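Local atomic coordinates of antifreeze protein type II (Clupea harengus, PDB entry 2PY2), a protein that probably lowers the freezing point of herring body fluids by binding ice in a calcium-dependent way, on a C-type lectin-like fold. Residues A[38-43]-A[122-127]; A[67-72]-A[98-103]. All coordinates share one frame; numbering follows the deposited sequence.

Interaction 1: A[38-43]-A[122-127]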
loop_
_atom_site.group_PDB
_atom_site.type_symbol
_atom_site.label_atom_id
_atom_site.label_comp_id
_atom_site.label_asym_id
_atom_site.label_seq_id
_atom_site.Cartn_x
_atom_site.Cartn_y
_atom_site.Cartn_z
ATOM N N ASN A 38 8.130 3.656 -4.592
ATOM C CA ASN A 38 7.155 2.670 -5.069
ATOM C C ASN A 38 6.020 2.692 -4.068
ATOM O O ASN A 38 6.231 3.094 -2.924
ATOM C CB ASN A 38 7.742 1.258 -5.040
ATOM C CG ASN A 38 8.665 0.978 -6.198
ATOM O OD1 ASN A 38 8.227 0.911 -7.339
ATOM N ND2 ASN A 38 9.951 0.814 -5.910
ATOM N N LEU A 39 4.821 2.284 -4.476
ATOM C CA LEU A 39 3.745 2.188 -3.500
ATOM C C LEU A 39 4.347 1.249 -2.466
ATOM O O LEU A 39 5.013 0.279 -2.815
ATOM C CB LEU A 39 2.486 1.598 -4.126
ATOM C CG LEU A 39 1.705 2.637 -4.929
ATOM C CD1 LEU A 39 0.555 1.979 -5.682
ATOM C CD2 LEU A 39 1.178 3.724 -3.965
ATOM N N ALA A 40 4.110 1.529 -1.189
ATOM C CA ALA A 40 4.728 0.757 -0.116
ATOM C C ALA A 40 4.397 -0.711 0.031
ATOM O O ALA A 40 3.296 -1.145 -0.272
ATOM C CB ALA A 40 4.472 1.454 1.218
ATOM N N SER A 41 5.392 -1.479 0.467
ATOM C CA SER A 41 5.190 -2.894 0.759
ATOM C C SER A 41 5.205 -2.893 2.295
ATOM O O SER A 41 5.821 -2.008 2.910
ATOM C CB SER A 41 6.330 -3.762 0.202
ATOM O OG SER A 41 7.598 -3.398 0.730
ATOM N N ILE A 42 4.512 -3.849 2.903
ATOM C CA ILE A 42 4.429 -3.953 4.363
ATOM C C ILE A 42 4.835 -5.380 4.738
ATOM O O ILE A 42 4.333 -6.346 4.161
ATOM C CB ILE A 42 2.993 -3.621 4.841
ATOM C CG1 ILE A 42 2.678 -2.157 4.487
ATOM C CG2 ILE A 42 2.878 -3.823 6.355
ATOM C CD1 ILE A 42 1.312 -1.665 4.937
ATOM N N HIS A 43 5.734 -5.511 5.711
ATOM C CA HIS A 43 6.261 -6.823 6.085
ATOM C C HIS A 43 6.124 -7.267 7.537
ATOM O O HIS A 43 6.682 -8.297 7.926
ATOM C CB HIS A 43 7.735 -6.866 5.694
ATOM C CG HIS A 43 7.974 -6.535 4.255
ATOM N ND1 HIS A 43 7.730 -7.430 3.238
ATOM C CD2 HIS A 43 8.375 -5.386 3.660
ATOM C CE1 HIS A 43 7.969 -6.849 2.075
ATOM N NE2 HIS A 43 8.362 -5.607 2.303
ATOM N N SER A 122 -6.159 7.517 -1.569
ATOM C CA SER A 122 -4.925 8.140 -1.140
ATOM C C SER A 122 -3.935 6.986 -1.211
ATOM O O SER A 122 -4.330 5.862 -1.510
ATOM C CB SER A 122 -5.059 8.621 0.302
ATOM O OG SER A 122 -6.109 9.558 0.398
ATOM N N SER A 123 -2.663 7.235 -0.931
ATOM C CA SER A 123 -1.707 6.143 -1.018
ATOM C C SER A 123 -0.489 6.305 -0.129
ATOM O O SER A 123 -0.231 7.380 0.418
ATOM C CB SER A 123 -1.269 5.957 -2.476
ATOM O OG SER A 123 -0.687 7.145 -2.991
ATOM N N ILE A 124 0.253 5.213 0.020
ATOM C CA ILE A 124 1.460 5.209 0.831
ATOM C C ILE A 124 2.637 4.908 -0.076
ATOM O O ILE A 124 2.627 3.885 -0.768
ATOM C CB ILE A 124 1.440 4.090 1.894
ATOM C CG1 ILE A 124 0.085 4.049 2.615
ATOM C CG2 ILE A 124 2.609 4.287 2.859
ATOM C CD1 ILE A 124 -0.279 5.317 3.333
ATOM N N CYS A 125 3.644 5.778 -0.079
ATOM C CA CYS A 125 4.838 5.552 -0.891
ATOM C C CYS A 125 6.002 5.225 0.042
ATOM O O CYS A 125 6.035 5.666 1.194
ATOM C CB CYS A 125 5.231 6.792 -1.714
ATOM S SG CYS A 125 4.103 7.395 -3.026
ATOM N N ALA A 126 6.955 4.447 -0.452
ATOM C CA ALA A 126 8.120 4.099 0.352
ATOM C C ALA A 126 9.342 3.927 -0.533
ATOM O O ALA A 126 9.224 3.632 -1.720
ATOM C CB ALA A 126 7.859 2.820 1.141
ATOM N N LYS A 127 10.515 4.132 0.055
ATOM C CA LYS A 127 11.779 3.984 -0.654
ATOM C C LYS A 127 12.889 3.834 0.377
ATOM O O LYS A 127 12.770 4.314 1.504
ATOM C CB LYS A 127 12.046 5.191 -1.566
ATOM C CG LYS A 127 12.097 6.545 -0.871
ATOM C CD LYS A 127 12.394 7.661 -1.867
ATOM C CE LYS A 127 12.364 9.029 -1.209
ATOM N NZ LYS A 127 12.727 10.118 -2.165
HETATM O O HOH W 1 10.580 1.485 -3.117
#

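Interaction 2: A[67-72]-A[98-103]. With CA (calcium ion), chain G.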
loop_
_atom_site.group_PDB
_atom_site.type_symbol
_atom_site.label_atom_id
_atom_site.label_comp_id
_atom_site.label_asym_id
_atom_site.label_seq_id
_atom_site.Cartn_x
_atom_site.Cartn_y
_atom_site.Cartn_z
ATOM N N THR A 67 -0.272 -6.505 -5.651
ATOM C CA THR A 67 -1.330 -6.926 -6.563
ATOM C C THR A 67 -1.108 -8.366 -7.014
ATOM O O THR A 67 0.000 -8.886 -6.913
ATOM C CB THR A 67 -1.401 -6.050 -7.858
ATOM O OG1 THR A 67 -0.590 -6.641 -8.878
ATOM C CG2 THR A 67 -0.907 -4.624 -7.607
ATOM N N ASP A 68 -2.180 -9.011 -7.479
ATOM C CA ASP A 68 -2.092 -10.367 -8.032
ATOM C C ASP A 68 -2.806 -10.248 -9.385
ATOM O O ASP A 68 -3.559 -11.126 -9.798
ATOM C CB ASP A 68 -2.763 -11.416 -7.102
ATOM C CG ASP A 68 -4.288 -11.358 -7.109
ATOM O OD1 ASP A 68 -4.870 -10.264 -7.267
ATOM O OD2 ASP A 68 -4.918 -12.433 -6.931
ATOM N N CYS A 69 -2.535 -9.134 -10.069
ATOM C CA CYS A 69 -3.160 -8.826 -11.351
ATOM C C CYS A 69 -2.693 -9.647 -12.542
ATOM O O CYS A 69 -3.362 -9.661 -13.581
ATOM C CB CYS A 69 -2.993 -7.341 -11.685
ATOM S SG CYS A 69 -3.785 -6.177 -10.521
ATOM N N GLN A 70 -1.549 -10.309 -12.426
ATOM C CA GLN A 70 -1.077 -11.125 -13.541
ATOM C C GLN A 70 -1.719 -12.506 -13.482
ATOM O O GLN A 70 -2.416 -12.922 -14.412
ATOM C CB GLN A 70 0.447 -11.266 -13.509
ATOM C CG GLN A 70 1.194 -9.971 -13.750
ATOM C CD GLN A 70 1.243 -9.091 -12.525
ATOM O OE1 GLN A 70 1.277 -9.582 -11.391
ATOM N NE2 GLN A 70 1.273 -7.784 -12.741
ATOM N N VAL A 71 -1.472 -13.221 -12.392
ATOM C CA VAL A 71 -2.046 -14.547 -12.208
ATOM C C VAL A 71 -2.724 -14.604 -10.838
ATOM O O VAL A 71 -2.098 -14.337 -9.814
ATOM C CB VAL A 71 -0.967 -15.646 -12.294
ATOM C CG1 VAL A 71 -1.608 -17.005 -12.064
ATOM C CG2 VAL A 71 -0.293 -15.611 -13.674
ATOM N N SER A 72 -4.003 -14.952 -10.825
ATOM C CA SER A 72 -4.754 -15.017 -9.572
ATOM C C SER A 72 -4.014 -15.784 -8.478
ATOM O O SER A 72 -3.431 -16.841 -8.730
ATOM C CB SER A 72 -6.129 -15.644 -9.814
ATOM O OG SER A 72 -6.850 -15.751 -8.596
ATOM N N THR A 98 -10.455 -8.943 -11.424
ATOM C CA THR A 98 -11.123 -7.647 -11.569
ATOM C C THR A 98 -10.959 -6.726 -10.354
ATOM O O THR A 98 -11.323 -5.552 -10.408
ATOM C CB THR A 98 -12.625 -7.810 -11.856
ATOM O OG1 THR A 98 -13.248 -8.514 -10.778
ATOM C CG2 THR A 98 -12.835 -8.575 -13.153
ATOM N N GLU A 99 -10.399 -7.255 -9.269
ATOM C CA GLU A 99 -10.179 -6.477 -8.043
ATOM C C GLU A 99 -8.851 -6.991 -7.503
ATOM O O GLU A 99 -8.792 -7.618 -6.448
ATOM C CB GLU A 99 -11.315 -6.752 -7.053
ATOM C CG GLU A 99 -11.484 -8.222 -6.717
ATOM C CD GLU A 99 -12.762 -8.517 -5.959
ATOM O OE1 GLU A 99 -13.071 -7.777 -5.001
ATOM O OE2 GLU A 99 -13.445 -9.499 -6.318
ATOM N N CYS A 100 -7.779 -6.680 -8.223
ATOM C CA CYS A 100 -6.470 -7.220 -7.893
ATOM C C CYS A 100 -5.408 -6.350 -7.221
ATOM O O CYS A 100 -4.279 -6.808 -7.037
ATOM C CB CYS A 100 -5.892 -7.845 -9.173
ATOM S SG CYS A 100 -5.750 -6.662 -10.558
ATOM N N CYS A 101 -5.762 -5.121 -6.838
ATOM C CA CYS A 101 -4.825 -4.203 -6.187
ATOM C C CYS A 101 -5.122 -4.132 -4.688
ATOM O O CYS A 101 -6.282 -4.096 -4.302
ATOM C CB CYS A 101 -4.952 -2.811 -6.818
ATOM S SG CYS A 101 -4.179 -2.713 -8.470
ATOM N N ILE A 102 -4.083 -4.113 -3.854
ATOM C CA ILE A 102 -4.295 -4.080 -2.398
ATOM C C ILE A 102 -4.544 -2.696 -1.825
ATOM O O ILE A 102 -3.750 -1.780 -2.017
ATOM C CB ILE A 102 -3.104 -4.681 -1.614
ATOM C CG1 ILE A 102 -2.862 -6.130 -2.041
ATOM C CG2 ILE A 102 -3.410 -4.666 -0.107
ATOM C CD1 ILE A 102 -1.683 -6.788 -1.324
ATOM N N GLN A 103 -5.650 -2.572 -1.100
ATOM C CA GLN A 103 -6.035 -1.333 -0.439
ATOM C C GLN A 103 -5.972 -1.624 1.060
ATOM O O GLN A 103 -6.477 -2.658 1.505
ATOM C CB GLN A 103 -7.476 -0.956 -0.801
ATOM C CG GLN A 103 -7.901 0.372 -0.215
ATOM C CD GLN A 103 -9.382 0.671 -0.401
ATOM O OE1 GLN A 103 -9.862 1.694 0.066
ATOM N NE2 GLN A 103 -10.110 -0.223 -1.076
HETATM CA CA CA G . -11.793 -7.906 -2.487
HETATM O O HOH W 2 -13.815 -6.356 -1.778
#

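Interaction 1: A[38-43]-A[122-127]
N38 and A126 form an antiparallel hydrogen-bonded pair. N38 N donates to A126 O at 3.1 Å. A126 N returns the bond to N38 O at 2.9 Å, with the donor almost in line with the carbonyl. Two residues on, A40 N donates to I124 O at 2.8 Å. The donor is tilted 33° from the carbonyl plane; A40 already lies past the end of strand 38-39. Between these bonds L39 and C125 lie as a non-hydrogen-bonded pair whose side chains diverge.

The methyl of A40 points at the long strand and touches two side chains. It meets the A126 methyl at 3.7 Å and I124 CG2 at 3.8 Å. CG2 lies anti to the backbone N of I124. The other branch, CG1, sits beside that N (chi1 -46°) and leads away.

L39 behaves differently. Its side chain leaves the other strand overall, but CG lies beside the backbone N (chi1 -80°), and CD2 swings back. CD2 lies alongside S123 CB at 3.6 Å and close to I124 O. L39 also packs on W25, A28 and C32 of helix 25-33.

The N38 amide makes no direct contact with the strand. ND2 donates to a water at 2.9 Å, and that water donates to A126 O, which already takes the N38 backbone bond. OD1 is held by Q29 of helix 25-33, so both ends of the amide are engaged.

The C125 side chain points away from strand 38-39 overall, and its SG is bonded to C32. The disulfide ties helix 25-33 to strand 121-128. This short edge strand, pinned to the C-terminal strand beside a disulfide-linked helix, belongs to the C-type lectin fold.

Interaction 2: A[67-72]-A[98-103]
C69 and C100 are joined by a disulfide, SG to SG 2.0 Å, with a torsion about the S-S bond of 93°. SG of C100 lies between its backbone N and carbonyl carbon, and from there meets C69.

The tight part centres on C100 O. D68 N donates to it at 3.1 Å, in the carbonyl plane. T67 CA lies ahead of the same oxygen, close to the carbonyl plane, at 3.0 Å in a CA-H...O contact. Beside it, T67 CG2 rests on C101 SG at 3.9 Å. D68 OD1 comes up against C100 CB at 3.2 Å, while OD2 accepts a bond from T73 N.

The other side is loose. C100 is buried but C69 is partly exposed, so the disulfide runs from the packed part to the open side, where Q70 and V71 are exposed. E99 points away from 67-72, and its OE1 binds the calcium ion at 2.8 Å. Q92, D94, N113, D114 and a water help complete that site.

T67 pairs with F76 in the small hairpin of strands 66-67 and 76-77. W25 of helix 25-33 touches the side chains of T67 and C101, and C101 is linked to C117. Beyond them, I102 packs on I64 and W112, in the strands flanking 101-106.

Both contacts are largely buried; interaction 1 is near the centre of the chain, interaction 2 nearer the calcium end, with C69 partly exposed. Their centres are about 16 Å apart, and their nearest atoms about 7 Å. Both reach the same sheet: strand 62-64 pairs with 121-128 on one side and with 101-106 on the other. Helix 25-33 touches both contacts. Interaction 1 is held by three backbone bonds and apolar side chains, among them two alanine methyls, and its disulfide leads out to the helix. In interaction 2 the disulfide itself crosses the contact, with one backbone bond. It anchors a loop where regular pairing is short, next to a metal ligand.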